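Local coordinates for protein ARF-like GTPase (Chlamydomonas reinhardtii, PDB 4M9Q) that belongs to the ADP-ribosylation factor family of small G proteins, has a P-loop fold and binds phosphoaminophosphonic acid-guanylate ester together with a magnesium ion, at residues N113-L117 with P118-P122; A81-P84 with G85-E88. One frame throughout, in Å; residues are numbered along the deposited sequence.

Interaction 1: residues N113-L117 with P118-P122. With GNP (phosphoaminophosphonic acid-guanylate ester), chain D.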
# COMPACT_ATOMS: atom_id res chain seq x y z
N ASN A 113 -10.68 -0.92 -4.32
CA ASN A 113 -10.61 -2.00 -5.30
C ASN A 113 -11.95 -2.74 -5.55
O ASN A 113 -12.91 -2.63 -4.80
CB ASN A 113 -9.52 -2.99 -4.88
CG ASN A 113 -9.18 -3.97 -5.96
OD1 ASN A 113 -9.16 -3.63 -7.17
ND2 ASN A 113 -8.94 -5.21 -5.57
N LYS A 114 -12.00 -3.47 -6.65
CA LYS A 114 -13.16 -4.35 -6.98
C LYS A 114 -14.37 -3.56 -7.48
O LYS A 114 -15.49 -3.89 -7.16
CB LYS A 114 -13.52 -5.24 -5.77
CG LYS A 114 -12.32 -6.03 -5.19
CD LYS A 114 -12.77 -7.35 -4.55
CE LYS A 114 -11.68 -8.05 -3.78
NZ LYS A 114 -12.17 -9.17 -2.91
N GLN A 115 -14.12 -2.53 -8.29
CA GLN A 115 -15.17 -1.69 -8.83
C GLN A 115 -15.98 -2.36 -9.93
O GLN A 115 -16.95 -1.79 -10.39
CB GLN A 115 -14.62 -0.38 -9.36
CG GLN A 115 -13.98 0.53 -8.31
CD GLN A 115 -14.98 1.21 -7.41
OE1 GLN A 115 -16.01 1.62 -7.87
NE2 GLN A 115 -14.65 1.36 -6.14
N ASP A 116 -15.57 -3.55 -10.34
CA ASP A 116 -16.40 -4.40 -11.23
C ASP A 116 -17.54 -5.06 -10.49
O ASP A 116 -18.52 -5.49 -11.09
CB ASP A 116 -15.56 -5.50 -11.89
CG ASP A 116 -14.87 -6.40 -10.85
OD1 ASP A 116 -14.22 -5.89 -9.86
OD2 ASP A 116 -14.99 -7.64 -11.01
N LEU A 117 -17.43 -5.17 -9.17
CA LEU A 117 -18.55 -5.79 -8.40
C LEU A 117 -19.73 -4.83 -8.22
O LEU A 117 -19.57 -3.64 -7.92
CB LEU A 117 -18.04 -6.32 -7.06
CG LEU A 117 -17.10 -7.51 -7.24
CD1 LEU A 117 -16.65 -7.94 -5.85
CD2 LEU A 117 -17.79 -8.63 -8.06
N PRO A 118 -20.93 -5.32 -8.36
CA PRO A 118 -22.07 -4.40 -8.27
C PRO A 118 -22.23 -3.61 -6.95
O PRO A 118 -22.73 -2.49 -6.99
CB PRO A 118 -23.26 -5.27 -8.54
CG PRO A 118 -22.79 -6.66 -8.44
CD PRO A 118 -21.32 -6.71 -8.56
N THR A 119 -21.72 -4.12 -5.83
CA THR A 119 -21.82 -3.40 -4.55
C THR A 119 -20.65 -2.46 -4.27
O THR A 119 -20.54 -1.89 -3.22
CB THR A 119 -21.91 -4.40 -3.40
OG1 THR A 119 -20.85 -5.37 -3.55
CG2 THR A 119 -23.34 -5.07 -3.37
N ALA A 120 -19.78 -2.25 -5.24
CA ALA A 120 -18.58 -1.44 -5.02
C ALA A 120 -18.88 0.00 -4.56
O ALA A 120 -19.62 0.72 -5.21
CB ALA A 120 -17.77 -1.41 -6.29
N ALA A 121 -18.31 0.41 -3.44
CA ALA A 121 -18.49 1.77 -2.92
C ALA A 121 -17.63 2.77 -3.67
O ALA A 121 -16.46 2.50 -4.00
CB ALA A 121 -18.13 1.82 -1.46
N PRO A 122 -18.19 3.96 -3.94
CA PRO A 122 -17.37 4.98 -4.59
C PRO A 122 -16.30 5.58 -3.64
O PRO A 122 -16.27 5.29 -2.43
CB PRO A 122 -18.38 6.00 -5.08
CG PRO A 122 -19.56 5.81 -4.19
CD PRO A 122 -19.54 4.43 -3.65
PG GNP D . -3.99 -11.62 1.37
O1G GNP D . -2.73 -12.14 0.49
O2G GNP D . -3.69 -10.24 2.03
O3G GNP D . -4.37 -12.77 2.32
N3B GNP D . -5.23 -11.26 0.26
PB GNP D . -4.86 -10.23 -1.03
O1B GNP D . -3.35 -10.42 -1.57
O2B GNP D . -5.14 -8.83 -0.54
O3A GNP D . -5.97 -10.66 -2.08
PA GNP D . -5.75 -11.25 -3.54
O1A GNP D . -5.25 -12.61 -3.23
O2A GNP D . -4.97 -10.26 -4.32
O5' GNP D . -7.28 -11.26 -4.01
C5' GNP D . -8.28 -11.84 -3.16
C4' GNP D . -9.47 -12.38 -4.00
O4' GNP D . -10.05 -11.24 -4.65
C3' GNP D . -9.06 -13.25 -5.18
O3' GNP D . -10.12 -14.08 -5.65
C2' GNP D . -8.86 -12.28 -6.29
O2' GNP D . -9.01 -12.82 -7.58
C1' GNP D . -10.01 -11.36 -6.06
N9 GNP D . -9.91 -10.03 -6.67
C8 GNP D . -8.84 -9.23 -6.57
N7 GNP D . -9.08 -8.06 -7.18
C5 GNP D . -10.32 -8.11 -7.69
C6 GNP D . -11.14 -7.18 -8.47
O6 GNP D . -10.72 -6.06 -8.81
N1 GNP D . -12.36 -7.57 -8.79
C2 GNP D . -12.86 -8.79 -8.43
N2 GNP D . -14.10 -9.08 -8.83
N3 GNP D . -12.17 -9.71 -7.71
C4 GNP D . -10.87 -9.42 -7.35
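Q115 and A121 meet through a nearly straight hydrogen bond: the amide NE2 of Q115 reaches the backbone O of A121 at 3.0 Å, with an N-H...O angle of 169°. A bend at chi2 (-73°) folds the Q115 amide back to this carbonyl, whose oxygen lies almost in the amide's own plane. NE2 also bonds to A112 O, so two backbone oxygens fix how the amide is turned. The main chain adds two type I turns in succession, closed by L117 N to K114 O at 3.1 Å and by A120 N to L117 O at 3.0 Å. Apolar contact is modest: the A120 methyl CB packs against Q115 CA at 3.6 Å, and P118 CD lies against L117 CB.

N113-K114-Q115-D116 is the NKxD motif of small G proteins, and the other face of the loop holds the guanine of GNP. D116 grips the base edge with both oxygens, OD1 accepting from N1 of GNP at 2.7 Å and OD2 from N2 of GNP at 2.8 Å. K114 lays its extended aliphatic chain over one face of the purine, CG 3.7 Å from C6 of GNP, while its NZ forms a salt bridge with D80. The loop leaves strand 108-113 at N113 and ends at P122, the N-cap of helix 123-129.

Interaction 2: residues A81-P84 with G85-E88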
# COMPACT_ATOMS: atom_id res chain seq x y z
N ALA A 81 -13.63 -2.56 -1.94
CA ALA A 81 -14.67 -1.56 -1.94
C ALA A 81 -16.05 -2.20 -1.99
O ALA A 81 -17.04 -1.51 -1.73
CB ALA A 81 -14.48 -0.58 -3.11
N ALA A 82 -16.11 -3.49 -2.33
CA ALA A 82 -17.37 -4.20 -2.55
C ALA A 82 -17.76 -4.99 -1.34
O ALA A 82 -18.72 -5.73 -1.41
CB ALA A 82 -17.30 -5.14 -3.75
N ASP A 83 -17.03 -4.79 -0.24
CA ASP A 83 -17.27 -5.44 1.04
C ASP A 83 -17.28 -4.40 2.19
O ASP A 83 -16.36 -4.37 3.04
CB ASP A 83 -16.14 -6.46 1.30
CG ASP A 83 -16.45 -7.44 2.43
OD1 ASP A 83 -15.61 -8.32 2.66
OD2 ASP A 83 -17.51 -7.33 3.07
N PRO A 84 -18.33 -3.56 2.25
CA PRO A 84 -18.50 -2.59 3.34
C PRO A 84 -18.60 -3.22 4.74
O PRO A 84 -18.36 -2.55 5.75
CB PRO A 84 -19.82 -1.89 3.01
CG PRO A 84 -20.29 -2.45 1.72
CD PRO A 84 -19.58 -3.74 1.49
N GLY A 85 -18.95 -4.50 4.81
CA GLY A 85 -18.94 -5.19 6.08
C GLY A 85 -17.59 -5.10 6.75
O GLY A 85 -17.53 -5.20 7.98
N ARG A 86 -16.51 -4.89 5.97
CA ARG A 86 -15.19 -4.91 6.53
C ARG A 86 -14.57 -3.53 6.65
O ARG A 86 -13.40 -3.39 7.06
CB ARG A 86 -14.31 -5.83 5.69
CG ARG A 86 -14.76 -7.28 5.77
CD ARG A 86 -13.73 -8.14 6.50
NE ARG A 86 -12.90 -8.85 5.57
CZ ARG A 86 -11.71 -9.36 5.85
NH1 ARG A 86 -11.17 -9.26 7.05
NH2 ARG A 86 -11.05 -9.98 4.88
N PHE A 87 -15.34 -2.51 6.32
CA PHE A 87 -14.81 -1.15 6.35
C PHE A 87 -14.34 -0.79 7.72
O PHE A 87 -13.31 -0.15 7.86
CB PHE A 87 -15.83 -0.12 5.88
CG PHE A 87 -16.00 -0.03 4.38
CD1 PHE A 87 -15.27 -0.85 3.49
CD2 PHE A 87 -16.91 0.87 3.84
CE1 PHE A 87 -15.46 -0.74 2.11
CE2 PHE A 87 -17.11 0.94 2.46
CZ PHE A 87 -16.38 0.13 1.61
N GLU A 88 -15.06 -1.19 8.76
CA GLU A 88 -14.68 -0.77 10.10
C GLU A 88 -13.37 -1.43 10.54
O GLU A 88 -12.55 -0.75 11.17
CB GLU A 88 -15.78 -1.00 11.12
CG GLU A 88 -15.58 -0.21 12.40
CD GLU A 88 -16.02 1.23 12.28
OE1 GLU A 88 -16.47 1.62 11.19
OE2 GLU A 88 -15.92 1.99 13.27
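P84 sets its CA over one face of the F87 ring. This CA is 3.5 Å from the ring centroid and only 5° off the normal, a CH-pi contact over the middle of that face, and CB of P84 approaches F87 CE2 at 4.0 Å. The F87 side chain leaves the backbone with CG opposite the carbonyl carbon (chi1 -79°), which brings the ring back under this CA. F87 CZ, the ring atom farthest from the backbone, comes to 3.8 Å from A81 O.

Two successive i to i+3 hydrogen bonds wind the chain here: R86 N to D83 O at 3.0 Å and F87 N to P84 O at 3.1 Å. This 3-10 turn leads from the loop after strand 74-80 into helix 87-99 of the P-loop fold.

D83 meets the first part of the arginine chain rather than its charge. With CG anti to the backbone N (chi1 -166°), its carboxylate brings OD1 to 3.4 Å from R86 CG. OD1 stays 4.0 Å from R86 NE, near the guanidinium plane but too far for a salt bridge. The guanidinium is paired instead with E89 through NH1 and D13 through NH2.

How the interactions relate
Interaction 2 comes first along the chain, turning the polypeptide as it leaves strand 74-80 and starting helix 87-99. Interaction 1 follows after strand 108-113, closing the loop that runs to helix 123-129. The two are in series, neither nested nor crossed, yet their centres are only 10 Å apart because the two strands are parallel neighbours in the sheet. A81 probably joins them by hydrogen bonds through both its backbone N and its backbone O, the N to N113 O at 3.0 Å and the O to A121 N at 2.9 Å. The methyls of L117 and A82 pack together beside this link, CD1 to CB 3.6 Å, tying the base-binding loop to the helix start.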